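Local coordinates for protein arginine kinase (Anthopleura japonica, PDB 4RF6) that catalyses the reversible transfer of a phosphoryl group from ATP to L-arginine, giving phosphoarginine and ADP, with two phosphagen kinase repeats in one chain, at residues 459-464 and 693-698; 452-457 and 622-627; 482-487 and 596-601. All blocks are in the same frame, centred on the assembly; numbering follows the deposited sequence.

Interaction 1. Residues 459-464 and 693-698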
loop_
_atom_site.group_PDB
_atom_site.type_symbol
_atom_site.label_atom_id
_atom_site.label_comp_id
_atom_site.label_asym_id
_atom_site.label_seq_id
_atom_site.Cartn_x
_atom_site.Cartn_y
_atom_site.Cartn_z
ATOM N N THR A 459 21.877 20.104 23.313
ATOM C CA THR A 459 22.724 20.663 22.265
ATOM C C THR A 459 23.137 19.603 21.236
ATOM O O THR A 459 23.804 18.629 21.581
ATOM C CB THR A 459 23.992 21.290 22.872
ATOM O OG1 THR A 459 23.614 22.299 23.824
ATOM C CG2 THR A 459 24.868 21.903 21.784
ATOM N N SER A 460 22.760 19.795 19.973
ATOM C CA SER A 460 23.189 18.885 18.910
ATOM C C SER A 460 24.540 19.343 18.364
ATOM O O SER A 460 24.820 20.543 18.336
ATOM C CB SER A 460 22.151 18.838 17.784
ATOM O OG SER A 460 20.866 18.505 18.274
ATOM N N ASP A 461 25.369 18.394 17.930
ATOM C CA ASP A 461 26.701 18.717 17.413
ATOM C C ASP A 461 27.179 17.633 16.461
ATOM O O ASP A 461 27.644 16.572 16.897
ATOM C CB ASP A 461 27.704 18.859 18.566
ATOM C CG ASP A 461 29.011 19.513 18.140
ATOM O OD1 ASP A 461 29.281 19.609 16.920
ATOM O OD2 ASP A 461 29.784 19.913 19.036
ATOM N N MET A 462 27.079 17.902 15.162
ATOM C CA MET A 462 27.540 16.949 14.158
ATOM C C MET A 462 28.819 17.412 13.457
ATOM O O MET A 462 28.951 17.264 12.241
ATOM C CB MET A 462 26.438 16.668 13.132
ATOM C CG MET A 462 25.221 15.935 13.714
ATOM S SD MET A 462 25.623 14.243 14.213
ATOM C CE MET A 462 25.686 13.427 12.616
ATOM N N ASN A 463 29.762 17.964 14.222
ATOM C CA ASN A 463 31.087 18.292 13.695
ATOM C C ASN A 463 32.114 17.251 14.120
ATOM O O ASN A 463 32.591 17.275 15.255
ATOM C CB ASN A 463 31.535 19.671 14.182
ATOM C CG ASN A 463 32.843 20.133 13.552
ATOM O OD1 ASN A 463 33.576 19.357 12.942
ATOM N ND2 ASN A 463 33.143 21.419 13.712
ATOM N N PRO A 464 32.489 16.352 13.193
ATOM C CA PRO A 464 33.438 15.271 13.486
ATOM C C PRO A 464 34.840 15.760 13.849
ATOM O O PRO A 464 35.614 14.982 14.400
ATOM C CB PRO A 464 33.485 14.475 12.169
ATOM C CG PRO A 464 33.037 15.445 11.122
ATOM C CD PRO A 464 32.034 16.325 11.790
ATOM N N GLY A 693 20.850 15.332 26.541
ATOM C CA GLY A 693 21.711 16.031 27.482
ATOM C C GLY A 693 23.180 16.022 27.105
ATOM O O GLY A 693 24.013 16.653 27.769
ATOM N N LEU A 694 23.502 15.296 26.039
ATOM C CA LEU A 694 24.857 15.264 25.504
ATOM C C LEU A 694 24.753 15.313 23.987
ATOM O O LEU A 694 23.785 14.811 23.406
ATOM C CB LEU A 694 25.611 14.002 25.953
ATOM C CG LEU A 694 25.334 12.667 25.246
ATOM C CD1 LEU A 694 26.235 11.558 25.806
ATOM C CD2 LEU A 694 23.860 12.242 25.318
ATOM N N SER A 695 25.735 15.927 23.340
ATOM C CA SER A 695 25.697 16.061 21.889
ATOM C C SER A 695 26.188 14.779 21.227
ATOM O O SER A 695 26.730 13.894 21.900
ATOM C CB SER A 695 26.566 17.228 21.449
ATOM O OG SER A 695 27.933 16.935 21.631
ATOM N N GLU A 696 26.006 14.674 19.912
ATOM C CA GLU A 696 26.516 13.521 19.172
ATOM C C GLU A 696 28.025 13.411 19.312
ATOM O O GLU A 696 28.567 12.318 19.520
ATOM C CB GLU A 696 26.107 13.593 17.699
ATOM C CG GLU A 696 24.612 13.385 17.470
ATOM C CD GLU A 696 23.806 14.655 17.655
ATOM O OE1 GLU A 696 24.367 15.652 18.161
ATOM O OE2 GLU A 696 22.608 14.648 17.289
ATOM N N VAL A 697 28.698 14.554 19.217
ATOM C CA VAL A 697 30.141 14.629 19.398
ATOM C C VAL A 697 30.555 14.109 20.768
ATOM O O VAL A 697 31.521 13.352 20.890
ATOM C CB VAL A 697 30.628 16.089 19.240
ATOM C CG1 VAL A 697 31.983 16.295 19.909
ATOM C CG2 VAL A 697 30.696 16.471 17.762
ATOM N N GLN A 698 29.820 14.520 21.796
ATOM C CA GLN A 698 30.152 14.126 23.161
ATOM C C GLN A 698 29.937 12.637 23.368
ATOM O O GLN A 698 30.715 11.978 24.056
ATOM C CB GLN A 698 29.340 14.943 24.168
ATOM C CG GLN A 698 29.839 16.381 24.300
ATOM C CD GLN A 698 28.963 17.230 25.198
ATOM O OE1 GLN A 698 27.739 17.254 25.054
ATOM N NE2 GLN A 698 29.587 17.932 26.138
HETATM O O HOH W 1 21.114 15.963 18.940
HETATM O O HOH W 2 29.575 19.019 21.500
#

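Interaction 2. Residues 452-457 and 622-627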
loop_
_atom_site.group_PDB
_atom_site.type_symbol
_atom_site.label_atom_id
_atom_site.label_comp_id
_atom_site.label_asym_id
_atom_site.label_seq_id
_atom_site.Cartn_x
_atom_site.Cartn_y
_atom_site.Cartn_z
ATOM N N TYR A 452 18.219 13.363 32.685
ATOM C CA TYR A 452 17.931 14.577 31.903
ATOM C C TYR A 452 16.665 15.314 32.341
ATOM O O TYR A 452 15.625 14.695 32.628
ATOM C CB TYR A 452 17.850 14.252 30.405
ATOM C CG TYR A 452 17.531 15.444 29.520
ATOM C CD1 TYR A 452 18.517 16.361 29.184
ATOM C CD2 TYR A 452 16.251 15.637 29.014
ATOM C CE1 TYR A 452 18.249 17.436 28.381
ATOM C CE2 TYR A 452 15.961 16.720 28.198
ATOM C CZ TYR A 452 16.974 17.614 27.890
ATOM O OH TYR A 452 16.728 18.698 27.088
ATOM N N LYS A 453 16.759 16.643 32.399
ATOM C CA LYS A 453 15.592 17.485 32.636
ATOM C C LYS A 453 15.376 18.362 31.411
ATOM O O LYS A 453 16.331 18.926 30.880
ATOM C CB LYS A 453 15.783 18.374 33.865
ATOM C CG LYS A 453 16.298 17.662 35.101
ATOM C CD LYS A 453 15.363 16.548 35.551
ATOM C CE LYS A 453 15.991 15.756 36.702
ATOM N NZ LYS A 453 15.117 14.643 37.172
ATOM N N LEU A 454 14.130 18.468 30.956
ATOM C CA LEU A 454 13.807 19.267 29.772
ATOM C C LEU A 454 14.211 20.731 29.931
ATOM O O LEU A 454 14.509 21.408 28.948
ATOM C CB LEU A 454 12.316 19.146 29.434
ATOM C CG LEU A 454 11.928 17.777 28.875
ATOM C CD1 LEU A 454 10.480 17.442 29.171
ATOM C CD2 LEU A 454 12.185 17.710 27.377
ATOM N N ALA A 455 14.219 21.213 31.171
ATOM C CA ALA A 455 14.686 22.567 31.468
ATOM C C ALA A 455 16.160 22.760 31.086
ATOM O O ALA A 455 16.569 23.863 30.725
ATOM C CB ALA A 455 14.470 22.891 32.927
ATOM N N ASN A 456 16.954 21.695 31.167
ATOM C CA ASN A 456 18.369 21.767 30.780
ATOM C C ASN A 456 18.549 22.086 29.307
ATOM O O ASN A 456 19.530 22.725 28.905
ATOM C CB ASN A 456 19.084 20.435 31.017
ATOM C CG ASN A 456 19.054 19.989 32.461
ATOM O OD1 ASN A 456 19.300 18.816 32.757
ATOM N ND2 ASN A 456 18.762 20.908 33.365
ATOM N N LYS A 457 17.612 21.582 28.509
ATOM C CA LYS A 457 17.697 21.643 27.053
ATOM C C LYS A 457 18.884 20.854 26.501
ATOM O O LYS A 457 19.749 20.389 27.250
ATOM C CB LYS A 457 17.646 23.088 26.555
ATOM C CG LYS A 457 16.296 23.722 26.891
ATOM C CD LYS A 457 16.216 25.183 26.527
ATOM C CE LYS A 457 14.777 25.664 26.686
ATOM N NZ LYS A 457 14.587 27.043 26.167
ATOM N N ASP A 622 14.789 22.681 20.989
ATOM C CA ASP A 622 15.846 22.892 21.974
ATOM C C ASP A 622 15.714 21.928 23.150
ATOM O O ASP A 622 16.706 21.452 23.686
ATOM C CB ASP A 622 15.843 24.336 22.494
ATOM C CG ASP A 622 16.268 25.344 21.443
ATOM O OD1 ASP A 622 16.864 24.935 20.422
ATOM O OD2 ASP A 622 16.003 26.552 21.649
ATOM N N ALA A 623 14.481 21.640 23.552
ATOM C CA ALA A 623 14.248 20.797 24.726
ATOM C C ALA A 623 14.400 19.293 24.452
ATOM O O ALA A 623 14.852 18.547 25.326
ATOM C CB ALA A 623 12.888 21.081 25.316
ATOM N N HIS A 624 14.006 18.848 23.256
ATOM C CA HIS A 624 13.993 17.417 22.927
ATOM C C HIS A 624 15.090 16.957 21.962
ATOM O O HIS A 624 15.234 15.752 21.705
ATOM C CB HIS A 624 12.641 17.017 22.317
ATOM C CG HIS A 624 11.453 17.420 23.135
ATOM N ND1 HIS A 624 10.869 18.666 23.034
ATOM C CD2 HIS A 624 10.725 16.733 24.048
ATOM C CE1 HIS A 624 9.837 18.731 23.858
ATOM N NE2 HIS A 624 9.727 17.573 24.482
ATOM N N GLY A 625 15.851 17.893 21.406
ATOM C CA GLY A 625 16.803 17.537 20.367
ATOM C C GLY A 625 16.058 17.058 19.134
ATOM O O GLY A 625 14.961 17.545 18.848
ATOM N N TYR A 626 16.625 16.107 18.399
ATOM C CA TYR A 626 15.922 15.594 17.223
ATOM C C TYR A 626 14.683 14.808 17.622
ATOM O O TYR A 626 14.725 13.960 18.521
ATOM C CB TYR A 626 16.848 14.777 16.317
ATOM C CG TYR A 626 17.940 15.638 15.724
ATOM C CD1 TYR A 626 17.675 16.498 14.663
ATOM C CD2 TYR A 626 19.225 15.615 16.245
ATOM C CE1 TYR A 626 18.664 17.302 14.133
ATOM C CE2 TYR A 626 20.216 16.403 15.723
ATOM C CZ TYR A 626 19.931 17.247 14.669
ATOM O OH TYR A 626 20.930 18.045 14.148
ATOM N N LEU A 627 13.575 15.114 16.958
ATOM C CA LEU A 627 12.286 14.528 17.304
ATOM C C LEU A 627 12.071 13.175 16.658
ATOM O O LEU A 627 12.533 12.910 15.542
ATOM C CB LEU A 627 11.149 15.467 16.913
ATOM C CG LEU A 627 11.166 16.801 17.646
ATOM C CD1 LEU A 627 10.007 17.659 17.194
ATOM C CD2 LEU A 627 11.084 16.569 19.140
#

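Interaction 3. Residues 482-487 and 596-601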
loop_
_atom_site.group_PDB
_atom_site.type_symbol
_atom_site.label_atom_id
_atom_site.label_comp_id
_atom_site.label_asym_id
_atom_site.label_seq_id
_atom_site.Cartn_x
_atom_site.Cartn_y
_atom_site.Cartn_z
ATOM N N THR A 482 32.695 -1.467 14.427
ATOM C CA THR A 482 32.268 -0.186 14.988
ATOM C C THR A 482 31.066 0.324 14.205
ATOM O O THR A 482 31.097 0.346 12.974
ATOM C CB THR A 482 33.402 0.858 14.925
ATOM O OG1 THR A 482 34.495 0.430 15.748
ATOM C CG2 THR A 482 32.914 2.209 15.424
ATOM N N ARG A 483 30.010 0.724 14.912
ATOM C CA ARG A 483 28.756 1.078 14.261
ATOM C C ARG A 483 28.146 2.305 14.929
ATOM O O ARG A 483 28.076 2.380 16.161
ATOM C CB ARG A 483 27.783 -0.097 14.375
ATOM C CG ARG A 483 26.443 0.064 13.664
ATOM C CD ARG A 483 25.633 -1.225 13.809
ATOM N NE ARG A 483 24.306 -1.156 13.200
ATOM C CZ ARG A 483 23.208 -0.744 13.830
ATOM N NH1 ARG A 483 23.261 -0.350 15.097
ATOM N NH2 ARG A 483 22.049 -0.726 13.192
ATOM N N ILE A 484 27.707 3.271 14.129
ATOM C CA ILE A 484 26.986 4.415 14.688
ATOM C C ILE A 484 25.740 4.712 13.874
ATOM O O ILE A 484 25.817 4.932 12.662
ATOM C CB ILE A 484 27.858 5.685 14.770
ATOM C CG1 ILE A 484 29.146 5.418 15.556
ATOM C CG2 ILE A 484 27.068 6.819 15.416
ATOM C CD1 ILE A 484 30.135 6.589 15.548
ATOM N N ARG A 485 24.597 4.715 14.554
ATOM C CA ARG A 485 23.303 4.944 13.920
ATOM C C ARG A 485 22.656 6.202 14.491
ATOM O O ARG A 485 22.772 6.464 15.690
ATOM C CB ARG A 485 22.387 3.739 14.172
ATOM C CG ARG A 485 20.910 3.939 13.801
ATOM C CD ARG A 485 20.071 4.446 14.984
ATOM N NE ARG A 485 19.651 3.374 15.883
ATOM C CZ ARG A 485 18.941 3.565 16.989
ATOM N NH1 ARG A 485 18.578 4.793 17.342
ATOM N NH2 ARG A 485 18.594 2.530 17.744
ATOM N N VAL A 486 21.961 6.966 13.650
ATOM C CA VAL A 486 21.090 8.027 14.157
ATOM C C VAL A 486 19.702 7.909 13.537
ATOM O O VAL A 486 19.555 7.559 12.366
ATOM C CB VAL A 486 21.657 9.461 13.939
ATOM C CG1 VAL A 486 22.952 9.661 14.704
ATOM C CG2 VAL A 486 21.855 9.755 12.465
ATOM N N ALA A 487 18.682 8.173 14.343
ATOM C CA ALA A 487 17.324 8.284 13.835
ATOM C C ALA A 487 17.072 9.755 13.543
ATOM O O ALA A 487 17.447 10.617 14.334
ATOM C CB ALA A 487 16.330 7.779 14.862
ATOM N N SER A 596 38.318 -0.786 14.391
ATOM C CA SER A 596 38.212 0.042 15.586
ATOM C C SER A 596 38.024 1.540 15.359
ATOM O O SER A 596 37.948 2.302 16.327
ATOM C CB SER A 596 39.478 -0.154 16.422
ATOM O OG SER A 596 40.622 0.214 15.669
ATOM N N ASP A 597 37.959 1.974 14.104
ATOM C CA ASP A 597 38.079 3.405 13.825
ATOM C C ASP A 597 36.768 4.181 13.957
ATOM O O ASP A 597 36.083 4.433 12.966
ATOM C CB ASP A 597 38.709 3.644 12.450
ATOM C CG ASP A 597 39.309 5.032 12.323
ATOM O OD1 ASP A 597 39.079 5.856 13.233
ATOM O OD2 ASP A 597 40.007 5.293 11.320
ATOM N N ILE A 598 36.444 4.581 15.182
ATOM C CA ILE A 598 35.208 5.317 15.455
ATOM C C ILE A 598 35.196 6.689 14.785
ATOM O O ILE A 598 34.146 7.154 14.331
ATOM C CB ILE A 598 34.965 5.492 16.969
ATOM C CG1 ILE A 598 35.052 4.148 17.691
ATOM C CG2 ILE A 598 33.604 6.123 17.228
ATOM C CD1 ILE A 598 36.287 3.989 18.547
ATOM N N GLY A 599 36.359 7.335 14.723
ATOM C CA GLY A 599 36.466 8.661 14.139
ATOM C C GLY A 599 36.099 8.672 12.669
ATOM O O GLY A 599 35.449 9.600 12.179
ATOM N N SER A 600 36.518 7.627 11.961
ATOM C CA SER A 600 36.199 7.482 10.545
ATOM C C SER A 600 34.715 7.190 10.341
ATOM O O SER A 600 34.058 7.796 9.484
ATOM C CB SER A 600 37.037 6.362 9.931
ATOM O OG SER A 600 36.628 6.091 8.606
ATOM N N VAL A 601 34.190 6.250 11.126
ATOM C CA VAL A 601 32.769 5.914 11.072
ATOM C C VAL A 601 31.914 7.158 11.320
ATOM O O VAL A 601 30.954 7.429 10.590
ATOM C CB VAL A 601 32.410 4.833 12.111
ATOM C CG1 VAL A 601 30.902 4.621 12.177
ATOM C CG2 VAL A 601 33.139 3.517 11.811
#

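Interaction 1. Residues 459-464 and 693-698
The capping box at the start of helix 696-714, formed by Ser695 and Gln698, is where the linker segment 459-464 meets the C-terminal helix of the second phosphagen kinase repeat. Ser695 OG accepts Gln698 N at 3.1 Å, and in return Gln698 OE1 accepts Ser695 N, met on a lone pair in the carbonyl plane. Serine suits an N-cap because its short side chain can turn forward to a first-turn N-H that has no backbone acceptor in the helix; a chi1 of 70° sets OG between the backbone N and the carbonyl carbon for this bond. Ser695 CB lies close to Thr459 O and 3.5 Å from Asp461 CB.

Glu696, one residue further on, is bent at chi2 (84°), and its carboxylate takes the backbone of the linker: Asp461 N donates to Glu696 OE1 at 2.9 Å, almost straight at 174° and nearly along the C-O axis. Glu696 OE2 forms a salt bridge with Arg488 and accepts from a water that in turn accepts from Ser460 OG, itself also hydrogen-bonded to His620 NE2. Both carboxylate oxygens are thus engaged, which should favour the charged form. Met462 SD lies 3.5 Å from Glu696 CG, while Met462 also touches helix 598-616.

Asp461 OD1 closes an Asx turn with Asn463 N, whereas OD2 is salt-bridged to Lys466 and joined through a second water to Ser695 OG. Val697 N donates a weak bond to Asp461 O at 3.3 Å. Val697, branched and apolar, fits against this turn: its CG2 methyl sits 3.5 Å from Asp461 CG and 3.2 Å from Asn463 O.

Interaction 2. Residues 452-457 and 622-627
The imidazole of His624 carries Leu454 on one face: the Leu454 CD2 methyl stands 3.6 Å above the ring plane, offset toward the rim and nearest to the ring atoms CD2 and NE2, in a CH-pi contact 4.0 Å from the centroid. His624 ND1 is hydrogen-bonded to Thr621, and the ring also meets that of Tyr434. The phenol of Tyr452 works by its edge instead. Ala623 O lies near the ring plane beside CE2 and CZ, and Tyr452 OH donates to it at 2.6 Å, tilted 27° from the carbonyl plane. Tyrosine suits this place because a rigid ring carries its hydroxyl far enough to reach a backbone oxygen; chi1 (179°) sets CG anti to the backbone N.

Ala623 has a small side chain that lets the two backbones come close, with Ala623 CA 4.2 Å from Lys457 CA. Ala623 CB rests 4.0 Å from Leu454 CD2, so one leucine methyl serves both alanine and histidine. Nearer solvent, the aliphatic part of Lys457 crosses Asp622, Lys457 CB lying 3.4 Å from Asp622 O. Lys457 NZ and Asp622 OD2 remain 4.8 Å apart, too far for a salt bridge, though the opposite charges may still attract.

This is a packing of two loops: the turn following helix 438-448 lies against the tight connection of the small antiparallel hairpin 620-621/625-626, within the second phosphagen kinase repeat.

Interaction 3. Residues 482-487 and 596-601
Thr482 and Ile484 of strand 479-488 pack against Ile598 and Val601 in the first turn of helix 598-616, a helix laid on the face of the eight-stranded antiparallel sheet of the phosphagen kinase C-terminal domain. Apolar packing carries most of the contact. Thr482 and Ile484, two residues apart on the strand, both direct their side chains at the helix. The methyl CG2 of Thr482, anti to the backbone N, fits between two helix residues: it lies 3.7 Å from Ile598 CG1 and 3.8 Å from Val601 CG2. Ile484 meets the same pair with its longer arm. Ile484 CG1 touches Val601 CG1 at 3.9 Å, and its end, CD1, reaches Ile598 CG2 at 3.9 Å, extended by a chi2 of 174°.

The directions of approach differ. Ile598 crosses both strand side chains at about a right angle, whereas Val601 meets them obliquely and splits its two methyls between them, CG1 to Ile484 and CG2 to Thr482. Beta-branched Thr482 and Ile484 are at home in a strand, while Ile598 and Val601 bring compact apolar side chains to the sheet. Phe602 and Leu605, further along the helix, also touch Ile484.

The polar groups look elsewhere. Thr482 OG1 is hydrogen-bonded to Gly595 O and packs 3.7 Å from Ser596 C, just before the helix. Asp597 caps the helix, its OD1 accepting Ser600 N in a weak bond of 3.4 Å, and Ser596 OG is hydrogen-bonded to Asn471 OD1 and Asp473 N.

Threonine is therefore well chosen at the border of this core: its methyl joins the hydrocarbon layer while its hydroxyl is satisfied by a backbone carbonyl. Between the segments themselves the contact is held by shape and exclusion of water rather than by direct polar bonds.

Following the chain from its N terminus, the linker after helix 438-448 supplies 452-457 and then 459-464, and strand 479-488 supplies 482-487. Their partners come later: 596-601 closes the shortest loop, interaction 3, which lies wholly within those of interactions 1 and 2. Segment 622-627 then closes interaction 2, and 693-698 closes interaction 1, so these two cross. They also touch, Tyr626 CE2 lying 3.4 Å from Glu696 OE2, while interaction 3 stands about 14 Å from interaction 1 between centres. Together they tie the linker to the small hairpin and the C-terminal helix, and the central sheet to helix 598-616.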